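Local coordinates for esterase family protein (Staphylococcus aureus, PDB 7L0A) that probably hydrolyses S-formylglutathione to formate and glutathione, as a serine esterase of the esterase D family with the alpha/beta-hydrolase fold, at residues B[56-59]-B[60-64]; B[92-95]-B[96-99]; B[100-103]-B[104-108]; B[136-139]-B[140-144]. All coordinates share one frame; numbering follows the deposited sequence. Where two conformers were deposited one is given.

Contact 1. Residues B[56-59]-B[60-64]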
loop_
_atom_site.group_PDB
_atom_site.type_symbol
_atom_site.label_atom_id
_atom_site.label_comp_id
_atom_site.label_asym_id
_atom_site.label_seq_id
_atom_site.Cartn_x
_atom_site.Cartn_y
_atom_site.Cartn_z
ATOM N N LEU B 56 -22.873 1.790 -5.531
ATOM C CA LEU B 56 -22.774 3.082 -6.215
ATOM C C LEU B 56 -22.810 4.288 -5.295
ATOM O O LEU B 56 -22.705 5.427 -5.790
ATOM C CB LEU B 56 -23.886 3.238 -7.249
ATOM C CG LEU B 56 -23.703 2.356 -8.455
ATOM C CD1 LEU B 56 -25.005 2.425 -9.290
ATOM C CD2 LEU B 56 -22.551 2.711 -9.335
ATOM N N SER B 57 -23.027 4.103 -4.006
ATOM C CA SER B 57 -23.047 5.186 -3.045
ATOM C C SER B 57 -21.824 5.179 -2.164
ATOM O O SER B 57 -21.802 5.865 -1.140
ATOM C CB SER B 57 -24.314 5.106 -2.195
ATOM O OG SER B 57 -25.433 5.342 -3.039
ATOM N N SER B 58 -20.801 4.441 -2.558
ATOM C CA SER B 58 -19.621 4.180 -1.768
ATOM C C SER B 58 -18.351 4.475 -2.556
ATOM O O SER B 58 -18.342 4.681 -3.778
ATOM C CB SER B 58 -19.596 2.719 -1.300
ATOM O OG SER B 58 -20.701 2.459 -0.470
ATOM N N ASP B 59 -17.241 4.444 -1.834
ATOM C CA ASP B 59 -15.901 4.484 -2.397
ATOM C C ASP B 59 -15.035 3.508 -1.591
ATOM O O ASP B 59 -15.542 2.670 -0.835
ATOM C CB ASP B 59 -15.376 5.928 -2.409
ATOM C CG ASP B 59 -15.148 6.506 -1.027
ATOM O OD1 ASP B 59 -14.999 5.761 -0.033
ATOM O OD2 ASP B 59 -15.129 7.768 -0.925
ATOM N N GLU B 60 -13.721 3.574 -1.796
ATOM C CA GLU B 60 -12.791 2.623 -1.211
ATOM C C GLU B 60 -12.684 2.734 0.315
ATOM O O GLU B 60 -12.019 1.883 0.929
ATOM C CB GLU B 60 -11.396 2.795 -1.845
ATOM C CG GLU B 60 -10.573 3.966 -1.252
ATOM C CD GLU B 60 -10.927 5.330 -1.803
ATOM O OE1 GLU B 60 -11.770 5.411 -2.728
ATOM O OE2 GLU B 60 -10.342 6.354 -1.304
ATOM N N THR B 61 -13.308 3.742 0.916
ATOM C CA THR B 61 -13.281 3.933 2.361
ATOM C C THR B 61 -14.570 3.517 3.068
ATOM O O THR B 61 -14.585 3.431 4.307
ATOM C CB THR B 61 -12.983 5.406 2.755
ATOM O OG1 THR B 61 -14.115 6.245 2.514
ATOM C CG2 THR B 61 -11.744 5.943 2.071
ATOM N N THR B 62 -15.653 3.234 2.337
ATOM C CA THR B 62 -16.956 3.150 2.989
ATOM C C THR B 62 -17.093 1.887 3.827
ATOM O O THR B 62 -17.688 1.926 4.909
ATOM C CB THR B 62 -18.068 3.224 1.942
ATOM O OG1 THR B 62 -17.798 4.319 1.056
ATOM C CG2 THR B 62 -19.392 3.393 2.612
ATOM N N TYR B 63 -16.606 0.746 3.336
ATOM C CA TYR B 63 -16.683 -0.463 4.140
ATOM C C TYR B 63 -15.908 -0.282 5.435
ATOM O O TYR B 63 -16.377 -0.696 6.500
ATOM C CB TYR B 63 -16.162 -1.691 3.379
ATOM C CG TYR B 63 -17.250 -2.600 2.847
ATOM C CD1 TYR B 63 -17.931 -3.455 3.695
ATOM C CD2 TYR B 63 -17.598 -2.586 1.520
ATOM C CE1 TYR B 63 -18.945 -4.299 3.217
ATOM C CE2 TYR B 63 -18.577 -3.429 1.029
ATOM C CZ TYR B 63 -19.259 -4.262 1.896
ATOM O OH TYR B 63 -20.278 -5.086 1.450
ATOM N N MET B 64 -14.727 0.369 5.367
ATOM C CA MET B 64 -13.965 0.621 6.582
ATOM C C MET B 64 -14.761 1.443 7.577
ATOM O O MET B 64 -14.735 1.164 8.781
ATOM C CB MET B 64 -12.664 1.346 6.255
ATOM C CG MET B 64 -11.705 0.526 5.417
ATOM S SD MET B 64 -11.116 -1.002 6.217
ATOM C CE MET B 64 -10.397 -0.414 7.733
HETATM O O HOH W 1 -15.375 0.375 0.537
HETATM O O HOH W 2 -13.507 8.957 1.267
#
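Ser58 lies against Thr62: its CB is 3.4 Å from Thr62 OG1, and its hydroxyl oxygen packs beside the methyl group, with Thr62 CG2 3.5 Å from Ser58 OG. That hydroxyl is hydrogen-bonded to the OH of Tyr244, and the same residue's side chain also touches Thr62, so the beginning of helix 244-259 backs this corner. The Ser58 side chain is about 3 Å from a bound magnesium ion and about 8 Å from the side chain of Ser129, the predicted nucleophile.

Asp59 follows and carries most of the polar contact. Its backbone N gives an almost straight hydrogen bond (171°) to Thr62 OG1, 2.9 Å away; the Thr62 hydroxyl is turned back to meet it because OG1 lies anti to its own carbonyl carbon (chi1 -48°). In return Thr62 N donates to Asp59 O, approaching from above the carbonyl plane. Asp59 OD1 is gripped twice by Thr61. The Thr61 hydroxyl donates to its syn lone pair, OG1 to OD1 2.7 Å, while Thr61 N reaches OD1 at 2.8 Å from the anti side, 33° out of the carboxylate plane. One water links Asp59 OD2 with Thr61 OG1, which is also bonded to Arg65; another joins Asp59 O to Tyr63 N. Glu60 OE1 comes within 4.2 Å of Asp59 OD1, a like-charge approach that may modestly raise the proton affinity of either carboxylate.

Asp59 and Thr62 thus form a capping box, which closes the N-terminal end of helix 62-66 directly after the loop that leaves strand 49-53.

Contact 2. Residues B[92-95]-B[96-99]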
loop_
_atom_site.group_PDB
_atom_site.type_symbol
_atom_site.label_atom_id
_atom_site.label_comp_id
_atom_site.label_asym_id
_atom_site.label_seq_id
_atom_site.Cartn_x
_atom_site.Cartn_y
_atom_site.Cartn_z
ATOM N N ASN B 92 -19.419 3.575 -19.410
ATOM C CA ASN B 92 -18.930 4.654 -20.260
ATOM C C ASN B 92 -17.602 4.358 -20.949
ATOM O O ASN B 92 -17.169 5.166 -21.787
ATOM C CB ASN B 92 -18.773 5.944 -19.462
ATOM C CG ASN B 92 -20.091 6.490 -18.971
ATOM O OD1 ASN B 92 -20.475 6.289 -17.833
ATOM N ND2 ASN B 92 -20.799 7.176 -19.856
ATOM N N MET B 93 -16.935 3.260 -20.607
ATOM C CA MET B 93 -15.605 3.006 -21.133
ATOM C C MET B 93 -15.645 2.008 -22.285
ATOM O O MET B 93 -16.568 1.196 -22.421
ATOM C CB MET B 93 -14.680 2.483 -20.031
ATOM C CG MET B 93 -14.680 3.348 -18.799
ATOM S SD MET B 93 -13.960 4.986 -19.079
ATOM C CE MET B 93 -12.215 4.595 -19.207
ATOM N N ALA B 94 -14.610 2.090 -23.121
ATOM C CA ALA B 94 -14.434 1.141 -24.205
ATOM C C ALA B 94 -14.125 -0.265 -23.684
ATOM O O ALA B 94 -13.645 -0.467 -22.562
ATOM C CB ALA B 94 -13.313 1.619 -25.130
ATOM N N TYR B 95 -14.413 -1.256 -24.529
ATOM C CA TYR B 95 -14.043 -2.632 -24.233
ATOM C C TYR B 95 -12.547 -2.690 -23.947
ATOM O O TYR B 95 -11.739 -2.078 -24.665
ATOM C CB TYR B 95 -14.431 -3.527 -25.411
ATOM C CG TYR B 95 -14.149 -5.004 -25.217
ATOM C CD1 TYR B 95 -14.876 -5.765 -24.306
ATOM C CD2 TYR B 95 -13.166 -5.642 -25.964
ATOM C CE1 TYR B 95 -14.619 -7.120 -24.135
ATOM C CE2 TYR B 95 -12.904 -6.992 -25.802
ATOM C CZ TYR B 95 -13.634 -7.726 -24.886
ATOM O OH TYR B 95 -13.376 -9.069 -24.720
ATOM N N GLY B 96 -12.181 -3.402 -22.878
ATOM C CA GLY B 96 -10.814 -3.473 -22.437
ATOM C C GLY B 96 -10.437 -2.447 -21.397
ATOM O O GLY B 96 -9.384 -2.575 -20.772
ATOM N N HIS B 97 -11.267 -1.417 -21.213
ATOM C CA HIS B 97 -10.967 -0.342 -20.277
ATOM C C HIS B 97 -12.101 -0.135 -19.295
ATOM O O HIS B 97 -12.244 0.967 -18.749
ATOM C CB HIS B 97 -10.694 0.943 -21.042
ATOM C CG HIS B 97 -9.546 0.822 -21.984
ATOM N ND1 HIS B 97 -8.261 1.155 -21.628
ATOM C CD2 HIS B 97 -9.477 0.347 -23.250
ATOM C CE1 HIS B 97 -7.450 0.930 -22.647
ATOM N NE2 HIS B 97 -8.162 0.429 -23.641
ATOM N N SER B 98 -12.905 -1.158 -19.070
ATOM C CA SER B 98 -14.133 -1.064 -18.295
ATOM C C SER B 98 -13.949 -1.718 -16.930
ATOM O O SER B 98 -12.887 -2.268 -16.621
ATOM C CB SER B 98 -15.286 -1.711 -19.066
ATOM O OG SER B 98 -15.599 -0.994 -20.268
ATOM N N TYR B 99 -15.009 -1.638 -16.114
ATOM C CA TYR B 99 -15.070 -2.242 -14.781
ATOM C C TYR B 99 -14.444 -3.622 -14.706
ATOM O O TYR B 99 -13.625 -3.886 -13.811
ATOM C CB TYR B 99 -16.565 -2.302 -14.355
ATOM C CG TYR B 99 -16.839 -3.033 -13.059
ATOM C CD1 TYR B 99 -16.584 -2.423 -11.856
ATOM C CD2 TYR B 99 -17.370 -4.299 -13.046
ATOM C CE1 TYR B 99 -16.798 -3.072 -10.658
ATOM C CE2 TYR B 99 -17.586 -4.974 -11.851
ATOM C CZ TYR B 99 -17.324 -4.333 -10.657
ATOM O OH TYR B 99 -17.561 -4.984 -9.458
HETATM O O HOH W 3 -17.612 0.813 -19.460
#
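Ala94 O and His97 N close the tight part of this loop with a hydrogen bond of 2.9 Å, the donor tilted 34° from the carbonyl plane. It spans a type II beta turn from Ala94 to His97. Gly96 occupies the third position with a positive phi of 93°, where a CB would hit the carbonyl oxygen of Tyr95. Packing is also close where Met93 meets the returning arm of the loop: its CB is 3.1 Å from His97 O, and bends at chi2 and chi3 bring CE within 3.7 Å of that oxygen. In one of its two conformers, Ser98 OG sits between two carbonyls, 3.1 Å from Ala94 O and 3.2 Å from Met93 O; there a water 2.8 Å from Ser98 OG accepts from Met93 N and bridges the two arms.

The outer side is looser. The Tyr95 ring, exposed and poorly ordered, swings out with CG anti to the backbone N (chi1 -178°) and meets the loop mainly through Gly96 N, 3.5 Å from Tyr95 CG. His97 brings CD2 to 3.6 Å from Tyr95 O, whereas its ND1 is hydrogen-bonded to Thr20 O; the side chain also packs on Leu2, an expression-tag residue, of the second subunit.

The loop connects helix 88-91 to helix 99-113. Ser98 is the N-cap residue of the latter, its backbone N held by Asp101 OD2, while Asn92 reaches across to helix 168-177.

Contact 3. Residues B[100-103]-B[104-108]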
loop_
_atom_site.group_PDB
_atom_site.type_symbol
_atom_site.label_atom_id
_atom_site.label_comp_id
_atom_site.label_asym_id
_atom_site.label_seq_id
_atom_site.Cartn_x
_atom_site.Cartn_y
_atom_site.Cartn_z
ATOM N N TYR B 100 -14.843 -4.517 -15.612
ATOM C CA TYR B 100 -14.316 -5.879 -15.629
ATOM C C TYR B 100 -12.794 -5.874 -15.704
ATOM O O TYR B 100 -12.116 -6.497 -14.874
ATOM C CB TYR B 100 -14.909 -6.642 -16.815
ATOM C CG TYR B 100 -14.441 -8.044 -17.002
ATOM C CD1 TYR B 100 -15.019 -9.101 -16.299
ATOM C CD2 TYR B 100 -13.445 -8.327 -17.905
ATOM C CE1 TYR B 100 -14.590 -10.413 -16.524
ATOM C CE2 TYR B 100 -12.995 -9.618 -18.099
ATOM C CZ TYR B 100 -13.575 -10.651 -17.401
ATOM O OH TYR B 100 -13.129 -11.936 -17.616
ATOM N N ASP B 101 -12.235 -5.118 -16.659
ATOM C CA ASP B 101 -10.795 -5.102 -16.859
ATOM C C ASP B 101 -10.099 -4.455 -15.672
ATOM O O ASP B 101 -8.993 -4.862 -15.290
ATOM C CB ASP B 101 -10.479 -4.359 -18.139
ATOM C CG ASP B 101 -11.368 -4.833 -19.296
ATOM O OD1 ASP B 101 -11.051 -5.921 -19.841
ATOM O OD2 ASP B 101 -12.395 -4.165 -19.608
ATOM N N TYR B 102 -10.722 -3.420 -15.119
ATOM C CA TYR B 102 -10.129 -2.682 -14.010
ATOM C C TYR B 102 -10.022 -3.541 -12.757
ATOM O O TYR B 102 -8.976 -3.544 -12.090
ATOM C CB TYR B 102 -10.951 -1.422 -13.744
ATOM C CG TYR B 102 -10.650 -0.719 -12.453
ATOM C CD1 TYR B 102 -9.383 -0.219 -12.172
ATOM C CD2 TYR B 102 -11.633 -0.608 -11.470
ATOM C CE1 TYR B 102 -9.128 0.422 -10.963
ATOM C CE2 TYR B 102 -11.373 0.012 -10.259
ATOM C CZ TYR B 102 -10.124 0.514 -10.029
ATOM O OH TYR B 102 -9.862 1.149 -8.813
ATOM N N ILE B 103 -11.091 -4.258 -12.398
ATOM C CA ILE B 103 -11.006 -5.099 -11.217
ATOM C C ILE B 103 -9.934 -6.178 -11.407
ATOM O O ILE B 103 -9.193 -6.506 -10.468
ATOM C CB ILE B 103 -12.375 -5.708 -10.861
ATOM C CG1 ILE B 103 -13.374 -4.624 -10.463
ATOM C CG2 ILE B 103 -12.232 -6.663 -9.658
ATOM C CD1 ILE B 103 -12.916 -3.745 -9.336
ATOM N N LEU B 104 -9.775 -6.690 -12.627
ATOM C CA LEU B 104 -8.737 -7.691 -12.864
ATOM C C LEU B 104 -7.349 -7.062 -12.797
ATOM O O LEU B 104 -6.393 -7.713 -12.368
ATOM C CB LEU B 104 -8.980 -8.401 -14.190
ATOM C CG LEU B 104 -10.220 -9.289 -14.146
ATOM C CD1 LEU B 104 -10.471 -9.862 -15.524
ATOM C CD2 LEU B 104 -10.103 -10.422 -13.148
ATOM N N GLU B 105 -7.219 -5.798 -13.201
ATOM C CA GLU B 105 -5.967 -5.075 -13.015
ATOM C C GLU B 105 -5.640 -4.932 -11.535
ATOM O O GLU B 105 -4.491 -5.154 -11.127
ATOM C CB GLU B 105 -6.056 -3.702 -13.677
ATOM C CG GLU B 105 -4.912 -2.764 -13.242
ATOM C CD GLU B 105 -5.119 -1.341 -13.698
ATOM O OE1 GLU B 105 -5.395 -0.501 -12.860
ATOM O OE2 GLU B 105 -5.088 -1.095 -14.947
ATOM N N VAL B 106 -6.626 -4.537 -10.719
ATOM C CA VAL B 106 -6.376 -4.399 -9.284
ATOM C C VAL B 106 -5.895 -5.734 -8.724
ATOM O O VAL B 106 -4.908 -5.800 -7.973
ATOM C CB VAL B 106 -7.626 -3.896 -8.540
ATOM C CG1 VAL B 106 -7.390 -3.927 -7.054
ATOM C CG2 VAL B 106 -7.979 -2.487 -8.987
ATOM N N TYR B 107 -6.588 -6.814 -9.090
ATOM C CA TYR B 107 -6.202 -8.150 -8.657
ATOM C C TYR B 107 -4.740 -8.426 -9.000
ATOM O O TYR B 107 -3.946 -8.825 -8.131
ATOM C CB TYR B 107 -7.119 -9.207 -9.298
ATOM C CG TYR B 107 -6.783 -10.616 -8.862
ATOM C CD1 TYR B 107 -5.696 -11.305 -9.412
ATOM C CD2 TYR B 107 -7.535 -11.259 -7.887
ATOM C CE1 TYR B 107 -5.363 -12.589 -8.949
ATOM C CE2 TYR B 107 -7.232 -12.546 -7.459
ATOM C CZ TYR B 107 -6.146 -13.201 -7.981
ATOM O OH TYR B 107 -5.818 -14.470 -7.533
ATOM N N ASP B 108 -4.367 -8.200 -10.258
ATOM C CA ASP B 108 -3.016 -8.517 -10.701
ATOM C C ASP B 108 -1.994 -7.655 -9.966
ATOM O O ASP B 108 -0.974 -8.166 -9.490
ATOM C CB ASP B 108 -2.910 -8.333 -12.212
ATOM C CG ASP B 108 -3.577 -9.458 -13.000
ATOM O OD1 ASP B 108 -3.970 -10.490 -12.404
ATOM O OD2 ASP B 108 -3.703 -9.294 -14.236
#
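Two CH-pi contacts link side chains one turn apart, Tyr100 with Leu104 and Tyr102 with Val106. Leu104 CD1 stands over one face of the Tyr100 ring, 3.6 Å above its plane and displaced toward the rim, with CE2 and CZ as the nearest ring carbons. Val106 CG2 meets a face of the Tyr102 ring in a similar way, 4.1 Å from the centroid and 26° off the normal. Both rings leave the backbone with CG anti to N (chi1 178° for Tyr100), which leans them toward the next turn, where the methyl of the residue four positions on meets a face.

At the edge of the Tyr102 ring lies Glu105 OE1, 4.1 Å from CD1, its carboxylate turned 82° to the ring. This acid is buried but well supplied with partners: OE1 is bonded to Tyr16 and Ser18, OE2 to Thr20.

The segment belongs to helix 99-113 of the alpha/beta-hydrolase fold, packed on the central sheet at strands 24-32 and 79-83 and beside helix 130-141.

Among backbone bonds, four successive i to i+4 links join residues 100-103 to 104-107. Leu104 N to Tyr100 O is the longest at 3.3 Å; Val106 N to Tyr102 O measures 2.9 Å.

Polar side-chain ends look outward from the contact: Tyr100 OH bonds to Gln142 and Tyr102 OH to Asn84 O.

Contact 4. Residues B[136-139]-B[140-144]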
loop_
_atom_site.group_PDB
_atom_site.type_symbol
_atom_site.label_atom_id
_atom_site.label_comp_id
_atom_site.label_asym_id
_atom_site.label_seq_id
_atom_site.Cartn_x
_atom_site.Cartn_y
_atom_site.Cartn_z
ATOM N N ILE B 136 -20.887 -11.736 -9.000
ATOM C CA ILE B 136 -21.417 -12.859 -9.769
ATOM C C ILE B 136 -20.843 -12.869 -11.183
ATOM O O ILE B 136 -20.575 -13.946 -11.735
ATOM C CB ILE B 136 -22.956 -12.849 -9.769
ATOM C CG1 ILE B 136 -23.513 -14.209 -10.219
ATOM C CG2 ILE B 136 -23.555 -11.775 -10.635
ATOM C CD1 ILE B 136 -23.268 -15.329 -9.237
ATOM N N LYS B 137 -20.568 -11.689 -11.760
ATOM C CA LYS B 137 -19.936 -11.693 -13.091
ATOM C C LYS B 137 -18.530 -12.307 -13.026
ATOM O O LYS B 137 -18.158 -13.103 -13.892
ATOM C CB LYS B 137 -19.884 -10.278 -13.661
ATOM C CG LYS B 137 -19.123 -10.200 -14.964
ATOM C CD LYS B 137 -19.501 -9.000 -15.813
ATOM C CE LYS B 137 -18.800 -9.096 -17.184
ATOM N NZ LYS B 137 -19.369 -8.185 -18.215
ATOM N N PHE B 138 -17.736 -11.961 -12.009
ATOM C CA PHE B 138 -16.403 -12.547 -11.876
ATOM C C PHE B 138 -16.479 -14.022 -11.514
ATOM O O PHE B 138 -15.662 -14.812 -11.990
ATOM C CB PHE B 138 -15.560 -11.758 -10.850
ATOM C CG PHE B 138 -15.181 -10.380 -11.334
ATOM C CD1 PHE B 138 -14.371 -10.212 -12.446
ATOM C CD2 PHE B 138 -15.657 -9.263 -10.681
ATOM C CE1 PHE B 138 -14.057 -8.945 -12.897
ATOM C CE2 PHE B 138 -15.341 -7.979 -11.116
ATOM C CZ PHE B 138 -14.555 -7.831 -12.239
ATOM N N ALA B 139 -17.458 -14.420 -10.700
ATOM C CA ALA B 139 -17.626 -15.838 -10.400
ATOM C C ALA B 139 -17.878 -16.669 -11.653
ATOM O O ALA B 139 -17.421 -17.818 -11.724
ATOM C CB ALA B 139 -18.781 -16.050 -9.422
ATOM N N LEU B 140 -18.588 -16.114 -12.629
ATOM C CA LEU B 140 -18.984 -16.859 -13.809
ATOM C C LEU B 140 -18.061 -16.661 -15.003
ATOM O O LEU B 140 -18.243 -17.362 -15.999
ATOM C CB LEU B 140 -20.416 -16.481 -14.214
ATOM C CG LEU B 140 -21.519 -16.742 -13.181
ATOM C CD1 LEU B 140 -22.853 -16.113 -13.522
ATOM C CD2 LEU B 140 -21.721 -18.254 -12.973
ATOM N N THR B 141 -17.096 -15.747 -14.928
ATOM C CA THR B 141 -16.102 -15.540 -15.985
ATOM C C THR B 141 -14.663 -15.778 -15.542
ATOM O O THR B 141 -13.799 -16.008 -16.402
ATOM C CB THR B 141 -16.210 -14.117 -16.556
ATOM O OG1 THR B 141 -15.939 -13.170 -15.503
ATOM C CG2 THR B 141 -17.608 -13.876 -17.150
ATOM N N GLN B 142 -14.375 -15.692 -14.245
ATOM C CA GLN B 142 -13.062 -15.913 -13.662
ATOM C C GLN B 142 -13.130 -16.985 -12.573
ATOM O O GLN B 142 -12.492 -16.859 -11.513
ATOM C CB GLN B 142 -12.521 -14.600 -13.103
ATOM C CG GLN B 142 -12.344 -13.521 -14.157
ATOM C CD GLN B 142 -11.114 -13.740 -15.017
ATOM O OE1 GLN B 142 -10.093 -14.255 -14.545
ATOM N NE2 GLN B 142 -11.189 -13.319 -16.267
ATOM N N GLY B 143 -13.928 -18.032 -12.814
ATOM C CA GLY B 143 -14.118 -19.105 -11.848
ATOM C C GLY B 143 -12.861 -19.862 -11.477
ATOM O O GLY B 143 -12.822 -20.500 -10.417
ATOM N N ASP B 144 -11.843 -19.851 -12.342
ATOM C CA ASP B 144 -10.566 -20.486 -12.045
ATOM C C ASP B 144 -9.674 -19.621 -11.169
ATOM O O ASP B 144 -8.606 -20.071 -10.750
ATOM C CB ASP B 144 -9.839 -20.842 -13.351
ATOM C CG ASP B 144 -9.529 -19.631 -14.211
ATOM O OD1 ASP B 144 -10.133 -18.555 -14.001
ATOM O OD2 ASP B 144 -8.680 -19.761 -15.121
#
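Lys137 O is gripped from several directions in the weakly bonded last part of the helix. Its shortest bond comes from the hydroxyl of Thr141, OG1 lying 2.7 Å away and above the carbonyl plane, 36° out of it. The Thr141 side chain takes the torsion that sets OG1 between its own backbone N and carbonyl carbon (chi1 62°), which turns the hydroxyl back onto the preceding turn. Thr141 N at 3.0 Å and Leu140 N at 3.3 Å add only weak bonds to Lys137 O, their N-H groups pointing well off it.

Gln142 N donates to Phe138 O at 2.7 Å, and Gln142 CG lies at the edge of the Phe138 ring, 4.2 Å from CD1. The amide end of Gln142 turns away and is held by helix 99-113, at Tyr100, and by Lys145. Gly143 CA passes 3.5 Å from Ala139 O as the chain moves on.

On the apolar side Ile136 and Leu140 lie side by side and point the same way, with Ile136 CG1 3.9 Å from Leu140 CD1. Leu140 N also bonds to Ile136 O, and Leu140 CG rests against that same oxygen.

These residues lie at the C-terminal part of helix 130-141, the helix that follows the probable nucleophile elbow and links strands 123-128 and 148-152 in a beta-alpha-beta unit. Phe138 faces helix 99-113 through Ile103 and Tyr100, whereas Leu140 and Thr141 pack on Leu191 of helix 188-197.

How the contacts relate
Contacts 2 and 3 are consecutive in the chain: the loop of contact 2 leads into the helix of contact 3, and Gly96 C lies 3.2 Å from Asp101 OD2. Both also touch the second subunit. Contact 3 meets contact 4 helix against helix, with Ile103 CB 3.3 Å from Phe138 CZ and Tyr100 CD1 3.5 Å from Phe138 CE1. Contact 2 reaches contact 4 through Tyr99 CE2, 3.8 Å from Phe138 CE2. Contact 1 stands apart, its centre about 23 Å from that of contact 4, yet it is near the predicted catalytic residues: Ser58 is about 9 Å from His242, side chain to side chain.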